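Long-range contact in DBF2 kinase activator protein MOB1 (Saccharomyces cerevisiae, PDB 2HJN), which activates the DBF2 protein kinase in the mitotic exit network by binding it so that the upstream kinase CDC15 can phosphorylate it: residues Asp23-Leu35 with Ala80-Tyr94. Residues are numbered along the deposited sequence; the frame is centred on the assembly and turned at random.
Sequences DFNYTPSHQKPFL and AVHCVDFYNQINMLY
Asn88 reads the backbone of Gln31 with both ends of its amide. Its OD1 takes the N-H of Gln31 on a lone pair, at 2.9 Å and nearly straight (170°), while its ND2 donates an N-H hydrogen bond to Gln31 O at 2.8 Å, almost exactly in the amide plane. The loop thus gains strand-like pairing, a task suited to asparagine, which carries donor and acceptor side by side. The His30 ring lies almost parallel to this amide, planes 10° apart, and His30 NE2 hydrogen-bonds Glu194 of the second subunit. A leucine in place of Asn88 would probably leave the N-H and C=O of Gln31 without these mates and the His30 ring without its flat neighbour.

One turn further, Asn91, its CG swung opposite the backbone N (chi1 -173°), offers OD1 to two donors: Tyr26 OH at 2.6 Å, in the carbonyl plane, and Ser29 N, which approaches from outside that plane. Tyr26 CD2 touches Tyr94 CD2 at 3.9 Å, the rings meeting obliquely; Tyr94 adjoins the zinc ligands Cys101 and His183. Tyr87 OH donates a hydrogen bond to Ser29 O, which lies in the ring plane at its edge; Arg141 hydrogen-bonds the hydroxyls of Tyr26 and Tyr87.

At the other end the side-chain contacts are apolar. Ala80 CB sits 3.8 Å from the centroid of the Phe34 ring, squarely over its face, a CH-pi contact that so small a side chain permits; Val81 CG2 touches Phe34 CD2, and a water bridges Phe34 N and Val81 O. Together these contacts lay an irregular, extended N-terminal segment along helix 75-97 of the largely helical Mob1/phocein fold.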
ATOM      1  N   ASP A  23       9.534   9.722  13.873  1.00 37.94           N
ATOM      2  CA  ASP A  23      10.200  10.683  12.985  1.00 36.65           C
ATOM      3  C   ASP A  23      11.181   9.996  12.015  1.00 34.63           C
ATOM      4  O   ASP A  23      11.488  10.522  10.938  1.00 33.17           O
ATOM      5  CB  ASP A  23      10.940  11.753  13.821  1.00 37.97           C
ATOM      6  CG  ASP A  23      10.080  12.337  14.987  1.00 41.95           C
ATOM      7  OD1 ASP A  23       8.840  12.132  15.057  1.00 47.08           O
ATOM      8  OD2 ASP A  23      10.663  13.032  15.847  1.00 47.65           O
ATOM      9  N   PHE A  24      11.630   8.806  12.409  1.00 32.23           N
ATOM     10  CA  PHE A  24      12.738   8.115  11.753  1.00 30.37           C
ATOM     11  C   PHE A  24      12.360   6.795  11.065  1.00 28.21           C
ATOM     12  O   PHE A  24      13.257   5.985  10.833  1.00 28.56           O
ATOM     13  CB  PHE A  24      13.912   7.923  12.749  1.00 31.14           C
ATOM     14  CG  PHE A  24      14.294   9.203  13.478  1.00 32.18           C
ATOM     15  CD1 PHE A  24      14.955  10.238  12.798  1.00 32.85           C
ATOM     16  CD2 PHE A  24      13.951   9.382  14.820  1.00 33.69           C
ATOM     17  CE1 PHE A  24      15.265  11.455  13.447  1.00 37.19           C
ATOM     18  CE2 PHE A  24      14.267  10.576  15.495  1.00 32.81           C
ATOM     19  CZ  PHE A  24      14.921  11.611  14.809  1.00 35.19           C
ATOM     20  N   ASN A  25      11.070   6.616  10.719  1.00 24.63           N
ATOM     21  CA  ASN A  25      10.590   5.572   9.804  1.00 22.26           C
ATOM     22  C   ASN A  25      10.803   5.951   8.330  1.00 20.12           C
ATOM     23  O   ASN A  25      10.898   7.115   7.992  1.00 19.85           O
ATOM     24  CB  ASN A  25       9.080   5.288  10.013  1.00 21.63           C
ATOM     25  CG  ASN A  25       8.727   4.979  11.442  1.00 25.42           C
ATOM     26  OD1 ASN A  25       9.589   4.631  12.268  1.00 27.29           O
ATOM     27  ND2 ASN A  25       7.443   5.140  11.763  1.00 27.52           N
ATOM     28  N   TYR A  26      10.798   4.961   7.444  1.00 18.26           N
ATOM     29  CA  TYR A  26      10.900   5.192   6.004  1.00 15.07           C
ATOM     30  C   TYR A  26       9.770   6.147   5.527  1.00 14.98           C
ATOM     31  O   TYR A  26       8.609   5.955   5.903  1.00 12.82           O
ATOM     32  CB  TYR A  26      10.822   3.848   5.255  1.00 13.69           C
ATOM     33  CG  TYR A  26      10.776   4.021   3.739  1.00 14.34           C
ATOM     34  CD1 TYR A  26      11.861   4.576   3.052  1.00 13.63           C
ATOM     35  CD2 TYR A  26       9.632   3.693   2.999  1.00 11.58           C
ATOM     36  CE1 TYR A  26      11.820   4.797   1.648  1.00 13.28           C
ATOM     37  CE2 TYR A  26       9.602   3.901   1.572  1.00 13.02           C
ATOM     38  CZ  TYR A  26      10.688   4.456   0.931  1.00 14.01           C
ATOM     39  OH  TYR A  26      10.707   4.660  -0.436  1.00 16.66           O
ATOM     40  N   THR A  27      10.169   7.209   4.797  1.00 15.09           N
ATOM     41  CA  THR A  27       9.243   8.109   4.062  1.00 15.92           C
ATOM     42  C   THR A  27       9.055   7.703   2.578  1.00 14.77           C
ATOM     43  O   THR A  27       9.986   7.739   1.782  1.00 14.97           O
ATOM     44  CB  THR A  27       9.685   9.618   4.164  1.00 17.34           C
ATOM     45  OG1 THR A  27       9.884   9.963   5.541  1.00 19.00           O
ATOM     46  CG2 THR A  27       8.591  10.558   3.588  1.00 16.98           C
ATOM     47  N   PRO A  28       7.825   7.278   2.191  1.00 15.11           N
ATOM     48  CA  PRO A  28       7.688   6.911   0.781  1.00 14.08           C
ATOM     49  C   PRO A  28       7.807   8.101  -0.181  1.00 15.38           C
ATOM     50  O   PRO A  28       7.567   9.234   0.203  1.00 14.86           O
ATOM     51  CB  PRO A  28       6.295   6.214   0.729  1.00 15.12           C
ATOM     52  CG  PRO A  28       5.999   5.816   2.229  1.00 14.06           C
ATOM     53  CD  PRO A  28       6.584   7.039   2.951  1.00 14.88           C
ATOM     54  N   SER A  29       8.278   7.844  -1.396  1.00 14.64           N
ATOM     55  CA  SER A  29       8.288   8.773  -2.509  1.00 15.64           C
ATOM     56  C   SER A  29       8.122   7.961  -3.807  1.00 15.82           C
ATOM     57  O   SER A  29       8.942   7.117  -4.135  1.00 17.07           O
ATOM     58  CB  SER A  29       9.600   9.580  -2.617  1.00 16.28           C
ATOM     59  OG  SER A  29       9.576  10.486  -3.740  1.00 14.73           O
ATOM     60  N   HIS A  30       7.056   8.226  -4.547  1.00 15.62           N
ATOM     61  CA  HIS A  30       6.825   7.653  -5.846  1.00 16.89           C
ATOM     62  C   HIS A  30       7.748   8.319  -6.899  1.00 17.66           C
ATOM     63  O   HIS A  30       7.977   9.544  -6.878  1.00 18.63           O
ATOM     64  CB  HIS A  30       5.335   7.894  -6.209  1.00 18.73           C
ATOM     65  CG  HIS A  30       4.893   7.225  -7.472  1.00 19.64           C
ATOM     66  ND1 HIS A  30       4.617   7.932  -8.620  1.00 20.94           N
ATOM     67  CD2 HIS A  30       4.629   5.922  -7.753  1.00 22.17           C
ATOM     68  CE1 HIS A  30       4.238   7.088  -9.568  1.00 20.85           C
ATOM     69  NE2 HIS A  30       4.244   5.865  -9.072  1.00 21.32           N
ATOM     70  N   GLN A  31       8.206   7.516  -7.849  1.00 15.81           N
ATOM     71  CA  GLN A  31       9.045   7.947  -8.965  1.00 15.89           C
ATOM     72  C   GLN A  31       8.225   8.020 -10.258  1.00 15.80           C
ATOM     73  O   GLN A  31       7.526   7.088 -10.623  1.00 14.79           O
ATOM     74  CB  GLN A  31      10.229   6.989  -9.183  1.00 15.12           C
ATOM     75  CG  GLN A  31      11.224   7.418 -10.291  1.00 16.11           C
ATOM     76  CD  GLN A  31      12.026   8.627  -9.968  1.00 15.54           C
ATOM     77  OE1 GLN A  31      12.236   8.976  -8.789  1.00 16.79           O
ATOM     78  NE2 GLN A  31      12.482   9.319 -11.013  1.00 14.10           N
ATOM     79  N   LYS A  32       8.299   9.150 -10.930  1.00 17.78           N
ATOM     80  CA  LYS A  32       7.622   9.278 -12.223  1.00 21.69           C
ATOM     81  C   LYS A  32       8.124   8.219 -13.242  1.00 22.69           C
ATOM     82  O   LYS A  32       9.333   7.899 -13.299  1.00 21.89           O
ATOM     83  CB  LYS A  32       7.729  10.730 -12.766  1.00 21.90           C
ATOM     84  CG  LYS A  32       9.092  11.109 -13.291  1.00 27.03           C
ATOM     85  CD  LYS A  32       8.962  11.975 -14.550  1.00 32.56           C
ATOM     86  CE  LYS A  32      10.260  11.976 -15.328  1.00 36.36           C
ATOM     87  NZ  LYS A  32      10.140  12.869 -16.535  1.00 39.10           N
ATOM     88  N   PRO A  33       7.207   7.648 -14.027  1.00 24.97           N
ATOM     89  CA  PRO A  33       7.630   6.577 -14.941  1.00 26.42           C
ATOM     90  C   PRO A  33       8.715   7.039 -15.928  1.00 27.38           C
ATOM     91  O   PRO A  33       8.791   8.217 -16.288  1.00 27.47           O
ATOM     92  CB  PRO A  33       6.337   6.198 -15.677  1.00 26.67           C
ATOM     93  CG  PRO A  33       5.441   7.468 -15.535  1.00 28.38           C
ATOM     94  CD  PRO A  33       5.762   7.958 -14.155  1.00 26.32           C
ATOM     95  N   PHE A  34       9.569   6.115 -16.342  1.00 28.86           N
ATOM     96  CA  PHE A  34      10.717   6.484 -17.163  1.00 30.82           C
ATOM     97  C   PHE A  34      10.258   7.285 -18.411  1.00 32.30           C
ATOM     98  O   PHE A  34      10.827   8.335 -18.731  1.00 32.35           O
ATOM     99  CB  PHE A  34      11.567   5.232 -17.491  1.00 30.90           C
ATOM    100  CG  PHE A  34      12.723   5.499 -18.433  1.00 31.12           C
ATOM    101  CD1 PHE A  34      13.855   6.139 -18.001  1.00 28.59           C
ATOM    102  CD2 PHE A  34      12.652   5.107 -19.769  1.00 32.71           C
ATOM    103  CE1 PHE A  34      14.899   6.415 -18.868  1.00 29.52           C
ATOM    104  CE2 PHE A  34      13.712   5.357 -20.645  1.00 33.12           C
ATOM    105  CZ  PHE A  34      14.836   6.016 -20.193  1.00 31.10           C
ATOM    106  N   LEU A  35       9.184   6.807 -19.037  1.00 33.45           N
ATOM    107  CA  LEU A  35       8.621   7.393 -20.276  1.00 34.54           C
ATOM    108  C   LEU A  35       7.750   8.667 -20.127  1.00 35.27           C
ATOM    109  O   LEU A  35       6.940   8.813 -19.189  1.00 36.50           O
ATOM    110  CB  LEU A  35       7.885   6.303 -21.069  1.00 34.48           C
ATOM    111  CG  LEU A  35       8.821   5.176 -21.526  1.00 33.27           C
ATOM    112  CD1 LEU A  35       8.142   4.201 -22.475  1.00 35.16           C
ATOM    113  CD2 LEU A  35      10.089   5.751 -22.139  1.00 34.46           C
ATOM    114  N   ALA A  80      15.308  -0.016 -18.216  1.00 19.83           N
ATOM    115  CA  ALA A  80      15.037   1.263 -17.535  1.00 19.19           C
ATOM    116  C   ALA A  80      13.556   1.399 -17.088  1.00 19.10           C
ATOM    117  O   ALA A  80      13.277   1.766 -15.944  1.00 19.64           O
ATOM    118  CB  ALA A  80      15.463   2.458 -18.415  1.00 17.80           C
ATOM    119  N   VAL A  81      12.620   1.134 -17.991  1.00 18.38           N
ATOM    120  CA  VAL A  81      11.179   1.105 -17.651  1.00 19.29           C
ATOM    121  C   VAL A  81      10.884   0.199 -16.465  1.00 19.63           C
ATOM    122  O   VAL A  81      10.253   0.641 -15.508  1.00 20.51           O
ATOM    123  CB  VAL A  81      10.254   0.725 -18.846  1.00 19.02           C
ATOM    124  CG1 VAL A  81       8.782   0.458 -18.375  1.00 19.31           C
ATOM    125  CG2 VAL A  81      10.263   1.853 -19.872  1.00 20.42           C
ATOM    126  N   HIS A  82      11.338  -1.051 -16.519  1.00 18.98           N
ATOM    127  CA  HIS A  82      11.063  -1.977 -15.440  1.00 19.09           C
ATOM    128  C   HIS A  82      11.788  -1.711 -14.136  1.00 18.63           C
ATOM    129  O   HIS A  82      11.267  -2.061 -13.093  1.00 16.47           O
ATOM    130  CB  HIS A  82      11.252  -3.422 -15.881  1.00 19.69           C
ATOM    131  CG  HIS A  82      10.252  -3.824 -16.914  1.00 23.78           C
ATOM    132  ND1 HIS A  82       9.048  -4.412 -16.594  1.00 25.70           N
ATOM    133  CD2 HIS A  82      10.230  -3.612 -18.247  1.00 22.46           C
ATOM    134  CE1 HIS A  82       8.342  -4.583 -17.695  1.00 28.59           C
ATOM    135  NE2 HIS A  82       9.038  -4.112 -18.715  1.00 30.44           N
ATOM    136  N   CYS A  83      12.997  -1.142 -14.194  1.00 18.05           N
ATOM    137  CA  CYS A  83      13.718  -0.784 -12.975  1.00 18.38           C
ATOM    138  C   CYS A  83      12.952   0.304 -12.176  1.00 16.78           C
ATOM    139  O   CYS A  83      12.791   0.181 -10.976  1.00 18.29           O
ATOM    140  CB  CYS A  83      15.161  -0.364 -13.329  1.00 18.22           C
ATOM    141  SG  CYS A  83      16.283  -0.180 -11.933  1.00 23.37           S
ATOM    142  N   VAL A  84      12.446   1.348 -12.838  1.00 16.41           N
ATOM    143  CA  VAL A  84      11.603   2.358 -12.145  1.00 16.05           C
ATOM    144  C   VAL A  84      10.283   1.741 -11.638  1.00 16.80           C
ATOM    145  O   VAL A  84       9.860   2.027 -10.515  1.00 18.03           O
ATOM    146  CB  VAL A  84      11.309   3.600 -13.007  1.00 15.20           C
ATOM    147  CG1 VAL A  84      10.300   4.517 -12.338  1.00 14.67           C
ATOM    148  CG2 VAL A  84      12.609   4.375 -13.358  1.00 14.72           C
ATOM    149  N   ASP A  85       9.651   0.890 -12.450  1.00 17.21           N
ATOM    150  CA  ASP A  85       8.456   0.154 -11.988  1.00 17.90           C
ATOM    151  C   ASP A  85       8.731  -0.726 -10.755  1.00 16.03           C
ATOM    152  O   ASP A  85       7.881  -0.804  -9.876  1.00 15.41           O
ATOM    153  CB  ASP A  85       7.897  -0.756 -13.079  1.00 19.33           C
ATOM    154  CG  ASP A  85       7.283   0.021 -14.271  1.00 25.79           C
ATOM    155  OD1 ASP A  85       6.989   1.260 -14.143  1.00 29.02           O
ATOM    156  OD2 ASP A  85       7.085  -0.640 -15.334  1.00 27.78           O
ATOM    157  N   PHE A  86       9.874  -1.403 -10.683  1.00 13.26           N
ATOM    158  CA  PHE A  86      10.149  -2.249  -9.499  1.00 13.96           C
ATOM    159  C   PHE A  86      10.378  -1.443  -8.217  1.00 12.01           C
ATOM    160  O   PHE A  86       9.945  -1.812  -7.106  1.00 10.10           O
ATOM    161  CB  PHE A  86      11.337  -3.173  -9.749  1.00 15.43           C
ATOM    162  CG  PHE A  86      11.040  -4.277 -10.745  1.00 19.17           C
ATOM    163  CD1 PHE A  86       9.794  -4.867 -10.789  1.00 18.38           C
ATOM    164  CD2 PHE A  86      12.018  -4.703 -11.633  1.00 21.95           C
ATOM    165  CE1 PHE A  86       9.506  -5.883 -11.732  1.00 23.60           C
ATOM    166  CE2 PHE A  86      11.749  -5.729 -12.574  1.00 24.24           C
ATOM    167  CZ  PHE A  86      10.496  -6.305 -12.636  1.00 19.10           C
ATOM    168  N   TYR A  87      11.032  -0.313  -8.406  1.00  9.93           N
ATOM    169  CA  TYR A  87      11.251   0.656  -7.312  1.00 11.06           C
ATOM    170  C   TYR A  87       9.870   1.091  -6.776  1.00 11.82           C
ATOM    171  O   TYR A  87       9.628   1.175  -5.565  1.00 12.76           O
ATOM    172  CB  TYR A  87      12.025   1.890  -7.824  1.00  9.50           C
ATOM    173  CG  TYR A  87      11.872   3.065  -6.866  1.00 10.75           C
ATOM    174  CD1 TYR A  87      12.827   3.271  -5.870  1.00  9.64           C
ATOM    175  CD2 TYR A  87      10.754   3.925  -6.911  1.00 12.07           C
ATOM    176  CE1 TYR A  87      12.722   4.320  -4.967  1.00  9.85           C
ATOM    177  CE2 TYR A  87      10.621   4.965  -5.974  1.00 13.72           C
ATOM    178  CZ  TYR A  87      11.622   5.137  -5.003  1.00  9.87           C
ATOM    179  OH  TYR A  87      11.573   6.088  -4.025  1.00 10.50           O
ATOM    180  N   ASN A  88       8.952   1.368  -7.689  1.00 11.89           N
ATOM    181  CA  ASN A  88       7.645   1.863  -7.265  1.00 12.57           C
ATOM    182  C   ASN A  88       6.796   0.799  -6.517  1.00 11.65           C
ATOM    183  O   ASN A  88       6.088   1.131  -5.563  1.00  8.71           O
ATOM    184  CB  ASN A  88       6.851   2.492  -8.480  1.00 12.46           C
ATOM    185  CG  ASN A  88       7.227   3.952  -8.796  1.00 14.98           C
ATOM    186  OD1 ASN A  88       7.695   4.700  -7.953  1.00 14.44           O
ATOM    187  ND2 ASN A  88       6.926   4.378 -10.041  1.00 13.84           N
ATOM    188  N   GLN A  89       6.868  -0.469  -6.933  1.00 12.20           N
ATOM    189  CA  GLN A  89       6.217  -1.566  -6.181  1.00 14.74           C
ATOM    190  C   GLN A  89       6.820  -1.714  -4.764  1.00 13.66           C
ATOM    191  O   GLN A  89       6.087  -1.937  -3.765  1.00 13.31           O
ATOM    192  CB  GLN A  89       6.309  -2.897  -6.994  1.00 13.36           C
ATOM    193  CG  GLN A  89       5.518  -2.811  -8.345  1.00 18.08           C
ATOM    194  CD  GLN A  89       5.703  -4.009  -9.234  1.00 21.44           C
ATOM    195  OE1 GLN A  89       5.968  -5.109  -8.743  1.00 29.73           O
ATOM    196  NE2 GLN A  89       5.558  -3.816 -10.572  1.00 28.63           N
ATOM    197  N   ILE A  90       8.143  -1.558  -4.643  1.00 14.49           N
ATOM    198  CA  ILE A  90       8.843  -1.748  -3.316  1.00 12.71           C
ATOM    199  C   ILE A  90       8.519  -0.544  -2.404  1.00 12.80           C
ATOM    200  O   ILE A  90       8.213  -0.700  -1.232  1.00 12.31           O
ATOM    201  CB  ILE A  90      10.363  -1.920  -3.508  1.00 11.72           C
ATOM    202  CG1 ILE A  90      10.687  -3.279  -4.110  1.00 16.01           C
ATOM    203  CG2 ILE A  90      11.099  -1.787  -2.175  1.00 15.68           C
ATOM    204  CD1 ILE A  90      12.152  -3.319  -4.768  1.00 14.98           C
ATOM    205  N   ASN A  91       8.516   0.649  -2.991  1.00 12.44           N
ATOM    206  CA  ASN A  91       8.017   1.853  -2.332  1.00 13.19           C
ATOM    207  C   ASN A  91       6.581   1.699  -1.778  1.00 13.73           C
ATOM    208  O   ASN A  91       6.332   2.053  -0.603  1.00 15.32           O
ATOM    209  CB  ASN A  91       8.072   3.082  -3.293  1.00 10.29           C
ATOM    210  CG  ASN A  91       7.725   4.362  -2.584  1.00 12.96           C
ATOM    211  OD1 ASN A  91       8.446   4.789  -1.652  1.00 13.07           O
ATOM    212  ND2 ASN A  91       6.610   4.994  -2.985  1.00 11.98           N
HETATM  213  N   MSE A  92       5.661   1.163  -2.593  1.00 14.03           N
HETATM  214  CA  MSE A  92       4.272   0.945  -2.147  1.00 14.20           C
HETATM  215  C   MSE A  92       4.206  -0.113  -1.039  1.00 13.20           C
HETATM  216  O   MSE A  92       3.510   0.078  -0.019  1.00 11.75           O
HETATM  217  CB  MSE A  92       3.349   0.595  -3.345  1.00 16.08           C
HETATM  218  CG  MSE A  92       1.878   0.202  -2.921  1.00 14.73           C
HETATM  219 SE   MSE A  92       1.747  -1.673  -2.347  1.00 20.80          SE
HETATM  220  CE  MSE A  92       2.091  -2.395  -4.125  1.00 20.94           C
ATOM    221  N   LEU A  93       4.980  -1.184  -1.187  1.00 12.19           N
ATOM    222  CA  LEU A  93       5.005  -2.262  -0.183  1.00 12.01           C
ATOM    223  C   LEU A  93       5.672  -1.839   1.148  1.00 12.05           C
ATOM    224  O   LEU A  93       5.139  -2.107   2.217  1.00 12.77           O
ATOM    225  CB  LEU A  93       5.637  -3.519  -0.771  1.00 13.67           C
ATOM    226  CG  LEU A  93       4.802  -4.277  -1.839  1.00 11.98           C
ATOM    227  CD1 LEU A  93       5.739  -5.177  -2.627  1.00 16.26           C
ATOM    228  CD2 LEU A  93       3.628  -5.106  -1.260  1.00 14.18           C
ATOM    229  N   TYR A  94       6.802  -1.127   1.101  1.00 12.56           N
ATOM    230  CA  TYR A  94       7.408  -0.602   2.374  1.00 12.30           C
ATOM    231  C   TYR A  94       6.540   0.423   3.028  1.00 11.85           C
ATOM    232  O   TYR A  94       6.373   0.455   4.256  1.00 13.68           O
ATOM    233  CB  TYR A  94       8.854  -0.096   2.174  1.00 11.48           C
ATOM    234  CG  TYR A  94       9.777  -0.528   3.279  1.00 12.82           C
ATOM    235  CD1 TYR A  94      10.592  -1.643   3.129  1.00 12.41           C
ATOM    236  CD2 TYR A  94       9.820   0.149   4.492  1.00 11.96           C
ATOM    237  CE1 TYR A  94      11.423  -2.071   4.158  1.00 14.22           C
ATOM    238  CE2 TYR A  94      10.685  -0.266   5.553  1.00 13.58           C
ATOM    239  CZ  TYR A  94      11.471  -1.374   5.366  1.00 12.16           C
ATOM    240  OH  TYR A  94      12.316  -1.793   6.355  1.00 12.64           O
TER
HETATM  241  O   HOH W   1       8.893   3.365 -15.781  1.00 20.01           O